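Local coordinates for protein 2-pyrone-4,6-dicarboxylic acid hydrolase, putative (PDB 2FFI) that is a putative TIM-barrel hydrolase that probably opens the lactone ring of 2-pyrone-4,6-dicarboxylate, at residues 55-61 with 82-88; 106-112 with 138-143; 182-188 with 221-226; 215-219 with 257-261; 231-235 with 251-255. All blocks are in the same frame, centred on the assembly; numbering follows the deposited sequence.

Overall arrangement
Contacts 1 and 2 lie nearest the centre of the chain and are buried and backbone-led: neighbouring segments running the same way share backbone hydrogen bonds, and Val-87 joins the two by probable hydrogen bonds to Gly-108 and Arg-110. Contact 2 adds charged groups and a phosphate. Contact 5 is also buried, but there a strand meets an outer helix through aromatic rings. Contacts 3 and 4, each about 18 Å from the chain centre, are partly buried and join peripheral elements. Both use helix 208-225, while contacts 4 and 5 share helix 248-258. Leu-231 of contact 5 touches residues of contacts 3 and 4, so the outer layer meets the barrel wall there.

Contact 1. Residues 55-61 with 82-88; sequences SHGVLVQ and QLRGVVM
Gln-82 grips the start of segment 55-61 with both its side chain and its backbone. With CG anti to the backbone N (chi1 -176°) and the chain extended beyond CG, the amide reaches back along the neighbouring segment. Gln-82 NE2 donates a nearly straight hydrogen bond to Ser-55 O (2.7 Å), which lies in the amide plane. The carbonyl O of Gln-82 accepts two donors. Gly-57 N approaches Gln-82 O almost end-on at 3.1 Å, whereas His-56 ND1, 3.2 Å from the same Gln-82 O, comes from above the carbonyl plane in a more bent bond. His-56 places its ring there by turning CG to the side of its own backbone N (chi1 -71°), and its NE2 bonds to Leu-10 O. A leucine in place of His-56 would probably leave Leu-10 O without its ring partner and Gln-82 O with only the peptide donor.

Farther along, Arg-84 N bonds to Gly-57 O and Gln-61 N to Val-86 O (2.9 Å). Leu-59 and Leu-83 meet through their CD1 methyls at 3.7 Å, between helices 42-51 and 70-78. Val-60 and Val-86 lie side by side, pointing the same way, and Val-58 CG1 approaches Val-86 CG1 at 4.0 Å. Branched valines suit such extended segments, while Gly-85, with positive phi, takes a backbone shape that favours glycine. The amide of Gln-61 turns away to Gly-66 and Asp-68. Backbone hydrogen bonds thus set the alignment of these barrel segments, and apolar branches fill in beside them; the imidazole, facing carbonyls at both nitrogens, may favour its protonated form.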
# COMPACT_ATOMS: atom_id res chain seq x y z
N SER A 55 -14.36 -6.76 -4.20
CA SER A 55 -14.60 -6.83 -5.64
C SER A 55 -13.56 -6.09 -6.47
O SER A 55 -13.37 -6.38 -7.66
CB SER A 55 -15.99 -6.24 -5.95
OG SER A 55 -16.12 -4.91 -5.43
N HIS A 56 -12.89 -5.13 -5.86
CA HIS A 56 -11.89 -4.33 -6.55
C HIS A 56 -10.62 -4.38 -5.73
O HIS A 56 -10.67 -4.59 -4.51
CB HIS A 56 -12.40 -2.89 -6.69
CG HIS A 56 -13.52 -2.75 -7.67
ND1 HIS A 56 -13.31 -2.58 -9.03
CD2 HIS A 56 -14.87 -2.78 -7.51
CE1 HIS A 56 -14.47 -2.51 -9.65
NE2 HIS A 56 -15.43 -2.63 -8.75
N GLY A 57 -9.48 -4.20 -6.39
CA GLY A 57 -8.21 -4.25 -5.68
C GLY A 57 -7.16 -3.37 -6.32
O GLY A 57 -7.33 -2.91 -7.44
N VAL A 58 -6.07 -3.15 -5.58
CA VAL A 58 -4.95 -2.33 -6.02
C VAL A 58 -3.68 -3.18 -6.12
O VAL A 58 -3.19 -3.70 -5.11
CB VAL A 58 -4.70 -1.21 -5.03
CG1 VAL A 58 -3.55 -0.35 -5.51
CG2 VAL A 58 -5.96 -0.39 -4.86
N LEU A 59 -3.15 -3.32 -7.33
CA LEU A 59 -1.93 -4.09 -7.52
C LEU A 59 -0.73 -3.20 -7.24
O LEU A 59 -0.54 -2.20 -7.90
CB LEU A 59 -1.83 -4.62 -8.96
CG LEU A 59 -2.93 -5.56 -9.47
CD1 LEU A 59 -2.67 -5.96 -10.90
CD2 LEU A 59 -3.00 -6.79 -8.56
N VAL A 60 0.07 -3.53 -6.25
CA VAL A 60 1.23 -2.72 -6.01
C VAL A 60 2.41 -3.45 -6.60
O VAL A 60 2.45 -4.69 -6.62
CB VAL A 60 1.44 -2.47 -4.50
CG1 VAL A 60 2.78 -1.82 -4.27
CG2 VAL A 60 0.32 -1.58 -3.96
N GLN A 61 3.35 -2.70 -7.14
CA GLN A 61 4.54 -3.30 -7.73
C GLN A 61 5.33 -4.04 -6.64
O GLN A 61 5.61 -3.48 -5.58
CB GLN A 61 5.41 -2.21 -8.37
CG GLN A 61 6.77 -2.69 -8.84
CD GLN A 61 6.68 -3.65 -10.01
OE1 GLN A 61 5.67 -4.33 -10.20
NE2 GLN A 61 7.76 -3.72 -10.79
N GLN A 82 -11.57 -3.11 -12.73
CA GLN A 82 -11.51 -3.86 -11.47
C GLN A 82 -10.30 -3.57 -10.59
O GLN A 82 -10.37 -3.71 -9.37
CB GLN A 82 -11.60 -5.37 -11.76
CG GLN A 82 -11.62 -6.24 -10.50
CD GLN A 82 -12.23 -7.63 -10.73
OE1 GLN A 82 -11.90 -8.30 -11.72
NE2 GLN A 82 -13.09 -8.07 -9.81
N LEU A 83 -9.19 -3.15 -11.19
CA LEU A 83 -7.99 -2.89 -10.41
C LEU A 83 -7.37 -1.55 -10.74
O LEU A 83 -7.67 -0.96 -11.77
CB LEU A 83 -6.96 -3.98 -10.69
CG LEU A 83 -7.39 -5.41 -10.39
CD1 LEU A 83 -6.33 -6.40 -10.90
CD2 LEU A 83 -7.62 -5.56 -8.89
N ARG A 84 -6.48 -1.08 -9.86
CA ARG A 84 -5.79 0.18 -10.11
C ARG A 84 -4.29 -0.02 -10.01
O ARG A 84 -3.56 0.22 -10.97
CB ARG A 84 -6.24 1.27 -9.13
CG ARG A 84 -7.63 1.79 -9.41
CD ARG A 84 -7.76 2.39 -10.81
NE ARG A 84 -9.12 2.88 -10.99
CZ ARG A 84 -10.01 2.32 -11.79
NH1 ARG A 84 -11.24 2.83 -11.88
NH2 ARG A 84 -9.68 1.26 -12.52
N GLY A 85 -3.82 -0.46 -8.86
CA GLY A 85 -2.39 -0.68 -8.73
C GLY A 85 -1.43 0.51 -8.86
O GLY A 85 -1.67 1.45 -9.62
N VAL A 86 -0.34 0.42 -8.09
CA VAL A 86 0.71 1.43 -8.05
C VAL A 86 2.00 0.82 -8.59
O VAL A 86 2.21 -0.39 -8.48
CB VAL A 86 0.94 1.92 -6.60
CG1 VAL A 86 -0.38 2.08 -5.89
CG2 VAL A 86 1.83 0.97 -5.86
N VAL A 87 2.87 1.65 -9.18
CA VAL A 87 4.12 1.16 -9.74
C VAL A 87 5.39 1.76 -9.10
O VAL A 87 5.32 2.55 -8.16
CB VAL A 87 4.19 1.42 -11.28
CG1 VAL A 87 3.06 0.69 -11.98
CG2 VAL A 87 4.12 2.91 -11.56
N MSE A 88 6.55 1.33 -9.60
CA MSE A 88 7.83 1.85 -9.15
C MSE A 88 8.53 2.40 -10.39
O MSE A 88 8.71 1.70 -11.38
CB MSE A 88 8.67 0.76 -8.47
CG MSE A 88 8.20 0.44 -7.04
SE MSE A 88 9.35 -0.77 -6.01
CE MSE A 88 10.72 0.53 -5.49

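Contact 2. Residues 106-112 with 138-143; sequences VRGVRLN and WHVELH. With PO4 (phosphate ion), chain C.
Arg-110 and Glu-141 are paired in register on adjacent parallel strands, their side chains on the same face as His-139. Arg-110 has CG anti to its own N (chi1 -163°) and is extended as far as NE, which carries the guanidinium to a phosphate ion, probably from the crystallisation liquor. Arg-110 NH2 donates to phosphate O1 (2.7 Å), which sits at the guanidinium edge. Arg-110 NH1 forms a salt bridge with Asp-166, and His-167 is hydrogen-bonded to the same phosphate, consistent with a pocket that can hold an anion. Glu-141 OE2, salt-bridged to Lys-197, lies 4.0 Å from Arg-110 NE but well out of the guanidinium plane; the charged ends attract without an N-H pointing at the oxygen, while Arg-110 CG packs on Glu-141 CB. Asn-112 OD1 rests 3.5 Å above the centre of the Arg-110 guanidinium and at the edge of the His-143 ring, which lies alongside that guanidinium, planes 7° apart.

Between the backbones, Val-109 N donates to His-139 O (2.9 Å) and Glu-141 N to Val-109 O (2.7 Å), with weaker bonds from His-139 N to Arg-107 O and Leu-111 N to Glu-141 O. Just before the strands Val-106 CG2 covers a face of the Trp-138 indole.

The two strands belong to a beta-alpha-beta crossover through helix 127-136. Gly-108 and Arg-110 also share backbone hydrogen bonds with Val-87; helix 95-102 packs on Trp-138, helix 149-156 on Val-140 and Leu-142, and strand 163-165 continues the sheet.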
# COMPACT_ATOMS: atom_id res chain seq x y z
N VAL A 106 -2.91 2.94 -13.20
CA VAL A 106 -2.03 3.17 -12.05
C VAL A 106 -2.24 4.59 -11.52
O VAL A 106 -2.24 5.57 -12.28
CB VAL A 106 -0.55 2.88 -12.37
CG1 VAL A 106 -0.33 2.94 -13.83
CG2 VAL A 106 0.36 3.85 -11.62
N ARG A 107 -2.44 4.67 -10.21
CA ARG A 107 -2.70 5.95 -9.57
C ARG A 107 -1.68 6.42 -8.52
O ARG A 107 -1.94 7.36 -7.76
CB ARG A 107 -4.08 5.91 -8.92
CG ARG A 107 -5.15 6.75 -9.61
CD ARG A 107 -5.43 6.29 -11.02
NE ARG A 107 -6.84 6.42 -11.30
CZ ARG A 107 -7.41 6.02 -12.43
NH1 ARG A 107 -8.72 6.16 -12.60
NH2 ARG A 107 -6.66 5.48 -13.39
N GLY A 108 -0.52 5.77 -8.48
CA GLY A 108 0.47 6.17 -7.50
C GLY A 108 1.82 5.56 -7.79
O GLY A 108 1.93 4.74 -8.70
N VAL A 109 2.83 5.99 -7.04
CA VAL A 109 4.18 5.45 -7.19
C VAL A 109 4.65 5.09 -5.80
O VAL A 109 4.36 5.80 -4.83
CB VAL A 109 5.21 6.47 -7.78
CG1 VAL A 109 4.84 6.85 -9.21
CG2 VAL A 109 5.26 7.71 -6.92
N ARG A 110 5.37 3.97 -5.70
CA ARG A 110 5.89 3.49 -4.43
C ARG A 110 7.40 3.53 -4.50
O ARG A 110 8.01 2.94 -5.39
CB ARG A 110 5.44 2.05 -4.17
CG ARG A 110 5.58 1.58 -2.71
CD ARG A 110 5.74 0.06 -2.63
NE ARG A 110 5.35 -0.52 -1.34
CZ ARG A 110 5.37 -1.82 -1.08
NH1 ARG A 110 5.00 -2.27 0.11
NH2 ARG A 110 5.77 -2.70 -2.00
N LEU A 111 8.01 4.24 -3.56
CA LEU A 111 9.46 4.33 -3.52
C LEU A 111 9.97 3.00 -2.96
O LEU A 111 10.94 2.42 -3.49
CB LEU A 111 9.87 5.48 -2.59
CG LEU A 111 9.29 6.85 -2.96
CD1 LEU A 111 9.75 7.86 -1.96
CD2 LEU A 111 9.73 7.24 -4.36
N ASN A 112 9.30 2.54 -1.89
CA ASN A 112 9.60 1.28 -1.19
C ASN A 112 11.06 1.13 -0.77
O ASN A 112 11.85 0.51 -1.47
CB ASN A 112 9.19 0.08 -2.05
CG ASN A 112 9.51 -1.25 -1.38
OD1 ASN A 112 8.87 -1.66 -0.40
ND2 ASN A 112 10.50 -1.95 -1.92
N TRP A 138 -0.72 11.69 -9.08
CA TRP A 138 -0.40 10.42 -8.42
C TRP A 138 0.09 10.61 -6.99
O TRP A 138 0.75 11.59 -6.68
CB TRP A 138 0.67 9.67 -9.21
CG TRP A 138 0.18 9.01 -10.44
CD1 TRP A 138 -1.10 9.02 -10.91
CD2 TRP A 138 0.93 8.20 -11.35
NE1 TRP A 138 -1.20 8.25 -12.06
CE2 TRP A 138 0.04 7.74 -12.35
CE3 TRP A 138 2.28 7.82 -11.43
CZ2 TRP A 138 0.44 6.92 -13.40
CZ3 TRP A 138 2.68 7.00 -12.48
CH2 TRP A 138 1.76 6.56 -13.45
N HIS A 139 -0.23 9.66 -6.13
CA HIS A 139 0.24 9.77 -4.75
C HIS A 139 1.54 9.00 -4.61
O HIS A 139 1.92 8.25 -5.52
CB HIS A 139 -0.80 9.22 -3.77
CG HIS A 139 -1.16 7.78 -4.00
ND1 HIS A 139 -2.00 7.37 -5.01
CD2 HIS A 139 -0.80 6.66 -3.33
CE1 HIS A 139 -2.14 6.06 -4.95
NE2 HIS A 139 -1.43 5.61 -3.94
N VAL A 140 2.23 9.21 -3.49
CA VAL A 140 3.50 8.54 -3.22
C VAL A 140 3.36 7.62 -2.02
O VAL A 140 3.03 8.06 -0.91
CB VAL A 140 4.64 9.56 -2.97
CG1 VAL A 140 4.15 10.67 -2.07
CG2 VAL A 140 5.84 8.86 -2.32
N GLU A 141 3.62 6.33 -2.25
CA GLU A 141 3.53 5.32 -1.20
C GLU A 141 4.84 5.11 -0.47
O GLU A 141 5.89 4.95 -1.09
CB GLU A 141 3.08 3.98 -1.79
CG GLU A 141 2.09 3.24 -0.93
CD GLU A 141 1.90 1.82 -1.39
OE1 GLU A 141 1.95 1.58 -2.62
OE2 GLU A 141 1.68 0.93 -0.54
N LEU A 142 4.77 5.12 0.85
CA LEU A 142 5.95 4.93 1.68
C LEU A 142 5.92 3.59 2.40
O LEU A 142 4.85 3.07 2.73
CB LEU A 142 6.08 6.06 2.70
CG LEU A 142 6.97 7.26 2.36
CD1 LEU A 142 7.27 7.32 0.88
CD2 LEU A 142 6.29 8.52 2.85
N HIS A 143 7.10 3.02 2.63
CA HIS A 143 7.22 1.76 3.32
C HIS A 143 8.57 1.73 4.03
O HIS A 143 9.59 1.45 3.40
CB HIS A 143 7.11 0.63 2.31
CG HIS A 143 7.21 -0.73 2.93
ND1 HIS A 143 6.86 -0.98 4.24
CD2 HIS A 143 7.61 -1.92 2.41
CE1 HIS A 143 7.04 -2.26 4.50
NE2 HIS A 143 7.50 -2.85 3.41
P PO4 C . 5.01 -5.50 0.84
O1 PO4 C . 5.04 -4.70 -0.41
O2 PO4 C . 6.37 -5.52 1.46
O3 PO4 C . 4.05 -4.89 1.79
O4 PO4 C . 4.60 -6.89 0.53

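Contact 3. Residues 182-188 with 221-226; sequences FAELLTL and ALEAHY
Leu-222 sends one methyl, CD1, into a group of apolar side chains from segment 182-188. Leu-222 CD1 meets Phe-182 CZ at 3.3 Å, Leu-185 CD1 at 3.4 Å and Leu-186 CD2 at 3.5 Å. Phe-182 and Leu-186 both cross Leu-222 at about a right angle, and its one methyl fills the space among the three side chains. Ala-221 is small enough for Leu-186 CD2 to lie against its CB, 3.9 Å away. Leu-185 CD1 also reaches the edge of the Tyr-226 ring, touching CE2.

The polar part gathers at the end of helix 182-185. His-225, its CG anti to the backbone N (chi1 -174°), extends its ring toward this end. His-225 ND1 donates to Leu-185 O over 3.2 Å, in the plane of both ring and carbonyl and on a lone pair, although the angle at the hydrogen is only 136°. Leu-186 O sits over one face of the same ring, too poorly angled to ND1 to be bonded. Tyr-226 OH comes within 3.1 Å of Leu-185 O, and its oxygen also lies against Leu-188 CD2. Histidine suits this place by joining a flat ring to a donor for the helix end, and tyrosine by supplying ring surface with its OH nearby.

In the next shell, Thr-187 OG1 bonds back to Ala-183 O, across the last turn of the helix. Phe-182 rests on Val-146, Pro-171 and Leu-177. Leu-222 and Tyr-226 are backed by Leu-231, with Val-196 and Val-194 of strand 194-199. A short helix and the end of a longer one thus meet in the outer helical layer of a TIM barrel.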
# COMPACT_ATOMS: atom_id res chain seq x y z
N PHE A 182 6.24 6.48 15.75
CA PHE A 182 4.80 6.49 15.77
C PHE A 182 4.23 7.68 16.51
O PHE A 182 3.13 8.14 16.21
CB PHE A 182 4.28 5.22 16.41
CG PHE A 182 2.88 4.89 16.00
CD1 PHE A 182 2.63 4.37 14.74
CD2 PHE A 182 1.82 5.11 16.86
CE1 PHE A 182 1.34 4.05 14.36
CE2 PHE A 182 0.53 4.80 16.48
CZ PHE A 182 0.29 4.27 15.23
N ALA A 183 4.97 8.16 17.50
CA ALA A 183 4.52 9.30 18.28
C ALA A 183 4.38 10.51 17.37
O ALA A 183 3.32 11.14 17.34
CB ALA A 183 5.50 9.59 19.38
N GLU A 184 5.44 10.83 16.64
CA GLU A 184 5.41 11.98 15.73
C GLU A 184 4.30 11.81 14.70
O GLU A 184 3.74 12.77 14.21
CB GLU A 184 6.75 12.12 15.00
CG GLU A 184 7.97 12.28 15.89
CD GLU A 184 9.28 12.21 15.11
OE1 GLU A 184 9.64 11.11 14.63
OE2 GLU A 184 9.96 13.26 14.97
N LEU A 185 3.97 10.56 14.40
CA LEU A 185 2.93 10.24 13.43
C LEU A 185 1.54 10.66 13.95
O LEU A 185 0.74 11.22 13.19
CB LEU A 185 2.98 8.74 13.12
CG LEU A 185 2.24 8.15 11.92
CD1 LEU A 185 0.76 8.10 12.21
CD2 LEU A 185 2.53 8.98 10.68
N LEU A 186 1.26 10.43 15.23
CA LEU A 186 -0.03 10.79 15.82
C LEU A 186 -0.11 12.27 16.11
O LEU A 186 -1.10 12.74 16.68
CB LEU A 186 -0.26 10.04 17.13
CG LEU A 186 -0.07 8.53 17.12
CD1 LEU A 186 -0.29 8.01 18.51
CD2 LEU A 186 -1.02 7.91 16.13
N THR A 187 0.92 13.00 15.73
CA THR A 187 0.98 14.43 15.99
C THR A 187 1.45 15.14 14.73
O THR A 187 1.59 16.36 14.72
CB THR A 187 1.96 14.75 17.14
OG1 THR A 187 1.76 13.82 18.21
CG2 THR A 187 1.73 16.16 17.67
N LEU A 188 1.70 14.37 13.68
CA LEU A 188 2.19 14.94 12.43
C LEU A 188 1.32 16.08 11.90
O LEU A 188 0.15 16.20 12.26
CB LEU A 188 2.30 13.86 11.35
CG LEU A 188 3.00 14.24 10.05
CD1 LEU A 188 4.45 14.65 10.34
CD2 LEU A 188 2.97 13.05 9.10
N ALA A 221 -5.95 5.30 17.58
CA ALA A 221 -5.16 6.53 17.68
C ALA A 221 -4.98 7.17 16.30
O ALA A 221 -5.08 8.39 16.15
CB ALA A 221 -3.78 6.23 18.30
N LEU A 222 -4.70 6.34 15.31
CA LEU A 222 -4.52 6.79 13.95
C LEU A 222 -5.77 7.52 13.46
O LEU A 222 -5.70 8.68 13.09
CB LEU A 222 -4.21 5.59 13.05
CG LEU A 222 -2.85 5.57 12.33
CD1 LEU A 222 -1.74 5.99 13.26
CD2 LEU A 222 -2.62 4.17 11.79
N GLU A 223 -6.92 6.85 13.48
CA GLU A 223 -8.16 7.48 13.02
C GLU A 223 -8.50 8.73 13.79
O GLU A 223 -9.17 9.63 13.28
CB GLU A 223 -9.34 6.52 13.11
CG GLU A 223 -10.65 7.16 12.65
CD GLU A 223 -11.88 6.50 13.24
OE1 GLU A 223 -13.00 7.03 13.05
OE2 GLU A 223 -11.73 5.45 13.90
N ALA A 224 -8.07 8.79 15.04
CA ALA A 224 -8.37 9.95 15.89
C ALA A 224 -7.62 11.20 15.42
O ALA A 224 -8.06 12.32 15.67
CB ALA A 224 -8.02 9.64 17.34
N HIS A 225 -6.49 10.99 14.74
CA HIS A 225 -5.67 12.09 14.25
C HIS A 225 -5.80 12.32 12.75
O HIS A 225 -5.67 13.44 12.27
CB HIS A 225 -4.20 11.84 14.59
CG HIS A 225 -3.31 12.99 14.23
ND1 HIS A 225 -2.00 12.82 13.82
CD2 HIS A 225 -3.54 14.33 14.20
CE1 HIS A 225 -1.47 14.00 13.55
NE2 HIS A 225 -2.38 14.93 13.77
N TYR A 226 -6.05 11.26 12.00
CA TYR A 226 -6.19 11.40 10.56
C TYR A 226 -7.63 11.31 10.09
O TYR A 226 -8.03 12.04 9.17
CB TYR A 226 -5.35 10.34 9.85
CG TYR A 226 -3.88 10.62 9.93
CD1 TYR A 226 -3.35 11.77 9.36
CD2 TYR A 226 -3.02 9.75 10.59
CE1 TYR A 226 -1.99 12.04 9.43
CE2 TYR A 226 -1.66 10.01 10.67
CZ TYR A 226 -1.15 11.16 10.08
OH TYR A 226 0.20 11.40 10.11

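Contact 4. Residues 215-219 with 257-261; sequences ARQAL and ALGCS
The guanidinium of Arg-216 carries Leu-258 O over one face, while Ala-257 O and Gly-259 O lie obliquely and farther off. Two neighbouring outer helices of the TIM barrel meet here: the middle of helix 208-225 faces the C-terminal end of helix 248-258. Although Arg-216 NE is 2.9 Å from Leu-258 O, the oxygen lies above the plane where no N-H points, and the pair is not a hydrogen bond. The attraction is probably electrostatic, a positive group near the carbonyls of a helix end. Arg-216 reaches them by bending at chi2 (56°) after leaving the backbone with CG anti to N.

Gly-259 follows the helix with positive phi, a shape glycine adopts readily, and lets the chain turn toward Ser-261, the N-cap of helix 262-276. Beneath the arginine lies an apolar layer. Leu-258 divides its branches, CD2 against Ala-215 CB (3.9 Å) and CD1 against Leu-219 CD1 (3.5 Å), the two leucines crossing at about a right angle. Alanine suits its position by allowing the larger leucine close to the helix backbone. Leu-219 CD1 has a second neighbour as well, Cys-260 SG, whose sulfur sits 3.5 Å from that methyl.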
# COMPACT_ATOMS: atom_id res chain seq x y z
N ALA A 215 -2.28 -3.36 16.86
CA ALA A 215 -2.98 -2.94 15.67
C ALA A 215 -4.30 -2.29 16.11
O ALA A 215 -4.78 -1.35 15.49
CB ALA A 215 -3.26 -4.14 14.77
N ARG A 216 -4.86 -2.81 17.19
CA ARG A 216 -6.11 -2.30 17.74
C ARG A 216 -5.96 -0.90 18.29
O ARG A 216 -6.76 -0.01 18.01
CB ARG A 216 -6.61 -3.25 18.85
CG ARG A 216 -7.89 -2.81 19.53
CD ARG A 216 -9.00 -2.62 18.51
NE ARG A 216 -10.30 -2.44 19.14
CZ ARG A 216 -10.91 -3.36 19.87
NH1 ARG A 216 -12.09 -3.11 20.41
NH2 ARG A 216 -10.33 -4.54 20.07
N GLN A 217 -4.92 -0.70 19.09
CA GLN A 217 -4.64 0.60 19.68
C GLN A 217 -4.26 1.60 18.59
O GLN A 217 -4.75 2.72 18.56
CB GLN A 217 -3.49 0.46 20.68
CG GLN A 217 -3.76 -0.53 21.81
CD GLN A 217 -4.81 -0.02 22.78
OE1 GLN A 217 -5.24 -0.74 23.69
NE2 GLN A 217 -5.23 1.24 22.61
N ALA A 218 -3.38 1.16 17.70
CA ALA A 218 -2.90 1.99 16.59
C ALA A 218 -4.03 2.56 15.76
O ALA A 218 -4.02 3.74 15.42
CB ALA A 218 -1.95 1.17 15.71
N LEU A 219 -5.01 1.72 15.43
CA LEU A 219 -6.15 2.14 14.64
C LEU A 219 -6.89 3.26 15.34
O LEU A 219 -7.07 4.34 14.78
CB LEU A 219 -7.12 0.98 14.42
CG LEU A 219 -7.63 0.78 12.99
CD1 LEU A 219 -8.64 -0.35 12.96
CD2 LEU A 219 -8.25 2.06 12.47
N ALA A 257 -11.19 -9.01 13.58
CA ALA A 257 -10.77 -9.00 14.98
C ALA A 257 -10.57 -7.60 15.55
O ALA A 257 -10.81 -7.39 16.74
CB ALA A 257 -9.49 -9.82 15.15
N LEU A 258 -10.11 -6.66 14.73
CA LEU A 258 -9.88 -5.30 15.20
C LEU A 258 -11.12 -4.79 15.92
O LEU A 258 -11.02 -3.98 16.83
CB LEU A 258 -9.56 -4.37 14.03
CG LEU A 258 -8.25 -4.64 13.27
CD1 LEU A 258 -8.17 -3.72 12.06
CD2 LEU A 258 -7.07 -4.42 14.19
N GLY A 259 -12.29 -5.26 15.48
CA GLY A 259 -13.53 -4.85 16.10
C GLY A 259 -13.92 -3.44 15.73
O GLY A 259 -14.18 -2.61 16.60
N CYS A 260 -13.94 -3.17 14.42
CA CYS A 260 -14.29 -1.86 13.90
C CYS A 260 -15.79 -1.74 13.72
O CYS A 260 -16.43 -2.67 13.21
CB CYS A 260 -13.61 -1.62 12.55
SG CYS A 260 -11.82 -1.71 12.62
N SER A 261 -16.35 -0.61 14.14
CA SER A 261 -17.78 -0.37 14.00
C SER A 261 -18.15 -0.41 12.52
O SER A 261 -17.30 -0.20 11.66
CB SER A 261 -18.16 0.98 14.59
OG SER A 261 -17.57 2.05 13.87

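Contact 5. Residues 231-235 with 251-255; sequences LMWGS and AVEQF
Trp-233 is the residue of segment 231-235 that does most of the touching, its indole meeting three residues of helix 248-258. CG stands anti to the backbone N (chi1 176°), which swings the ring out from the strand toward the helix. Phe-255 then presents its edge to the face of the five-membered ring in a T-shaped pair, centroids 5.0 Å apart and planes at 62°. The closest atoms are Trp-233 CD1 and Phe-255 CD2, at 3.6 Å. At the far end of the indole Trp-233 CH2 approaches Val-252 CG2 (4.3 Å), and Trp-233 CZ2 lies near Ala-251 CB (4.5 Å). Phe-54 stacks on the tryptophan, and Leu-269 of helix 262-276 touches both aromatic residues.

Ser-235 follows with a light contact, its carbonyl O 4.3 Å from Ala-251 CB; the small alanine lets the backbone at Ser-235 and the helix come near each other. Ser-235 OG is bonded to Asp-16.

Replacing Trp-233 with an alanine would probably leave the edge of Phe-255 without a ring face and open a gap between strand and helix. With the strand and helix axes 10.2 Å apart, large aromatic side chains span the distance, so this barrel-wall contact probably rests on dispersion and ring electrostatics, without hydrogen bonds between the segments.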
# COMPACT_ATOMS: atom_id res chain seq x y z
N LEU A 231 -7.88 6.28 6.34
CA LEU A 231 -7.39 4.94 6.66
C LEU A 231 -8.06 3.90 5.76
O LEU A 231 -9.28 3.91 5.60
CB LEU A 231 -7.66 4.62 8.12
CG LEU A 231 -6.74 5.31 9.14
CD1 LEU A 231 -6.96 6.79 9.09
CD2 LEU A 231 -7.00 4.80 10.56
N MSE A 232 -7.26 3.02 5.17
CA MSE A 232 -7.81 1.98 4.30
C MSE A 232 -7.16 0.63 4.59
O MSE A 232 -5.98 0.56 4.93
CB MSE A 232 -7.60 2.33 2.84
CG MSE A 232 -6.18 2.20 2.37
SE MSE A 232 -5.83 3.39 0.90
CE MSE A 232 -4.81 4.69 1.87
N TRP A 233 -7.93 -0.43 4.43
CA TRP A 233 -7.43 -1.78 4.68
C TRP A 233 -6.77 -2.45 3.48
O TRP A 233 -7.25 -2.34 2.36
CB TRP A 233 -8.56 -2.69 5.16
CG TRP A 233 -8.13 -4.13 5.35
CD1 TRP A 233 -7.61 -4.69 6.49
CD2 TRP A 233 -8.22 -5.19 4.38
NE1 TRP A 233 -7.37 -6.03 6.27
CE2 TRP A 233 -7.74 -6.36 4.99
CE3 TRP A 233 -8.65 -5.25 3.04
CZ2 TRP A 233 -7.69 -7.59 4.33
CZ3 TRP A 233 -8.59 -6.49 2.37
CH2 TRP A 233 -8.12 -7.64 3.02
N GLY A 234 -5.68 -3.16 3.75
CA GLY A 234 -4.99 -3.89 2.70
C GLY A 234 -4.82 -5.35 3.07
O GLY A 234 -4.75 -5.68 4.24
N SER A 235 -4.77 -6.25 2.10
CA SER A 235 -4.59 -7.65 2.43
C SER A 235 -3.09 -7.95 2.43
O SER A 235 -2.61 -8.76 3.23
CB SER A 235 -5.30 -8.54 1.41
OG SER A 235 -4.79 -8.34 0.10
N ALA A 251 -6.00 -12.99 6.94
CA ALA A 251 -5.80 -11.55 6.97
C ALA A 251 -7.15 -10.86 7.26
O ALA A 251 -7.20 -9.92 8.06
CB ALA A 251 -5.23 -11.08 5.65
N VAL A 252 -8.22 -11.32 6.61
CA VAL A 252 -9.56 -10.74 6.82
C VAL A 252 -10.01 -10.98 8.28
O VAL A 252 -10.55 -10.10 8.95
CB VAL A 252 -10.60 -11.38 5.85
CG1 VAL A 252 -11.96 -10.75 6.03
CG2 VAL A 252 -10.12 -11.24 4.42
N GLU A 253 -9.76 -12.20 8.75
CA GLU A 253 -10.07 -12.61 10.11
C GLU A 253 -9.42 -11.67 11.13
O GLU A 253 -9.97 -11.44 12.20
CB GLU A 253 -9.59 -14.03 10.33
CG GLU A 253 -10.42 -15.09 9.60
CD GLU A 253 -9.92 -16.51 9.84
OE1 GLU A 253 -9.23 -16.74 10.86
OE2 GLU A 253 -10.23 -17.39 9.00
N GLN A 254 -8.23 -11.17 10.80
CA GLN A 254 -7.54 -10.23 11.68
C GLN A 254 -8.22 -8.88 11.57
O GLN A 254 -8.18 -8.07 12.49
CB GLN A 254 -6.08 -10.04 11.28
CG GLN A 254 -5.13 -11.16 11.60
CD GLN A 254 -3.74 -10.85 11.07
OE1 GLN A 254 -3.57 -10.62 9.87
NE2 GLN A 254 -2.74 -10.82 11.96
N PHE A 255 -8.80 -8.61 10.41
CA PHE A 255 -9.49 -7.34 10.24
C PHE A 255 -10.73 -7.39 11.11
O PHE A 255 -10.96 -6.49 11.92
CB PHE A 255 -9.85 -7.13 8.77
CG PHE A 255 -10.88 -6.07 8.55
CD1 PHE A 255 -12.21 -6.42 8.32
CD2 PHE A 255 -10.53 -4.74 8.59
CE1 PHE A 255 -13.18 -5.45 8.15
CE2 PHE A 255 -11.49 -3.76 8.42
CZ PHE A 255 -12.82 -4.12 8.19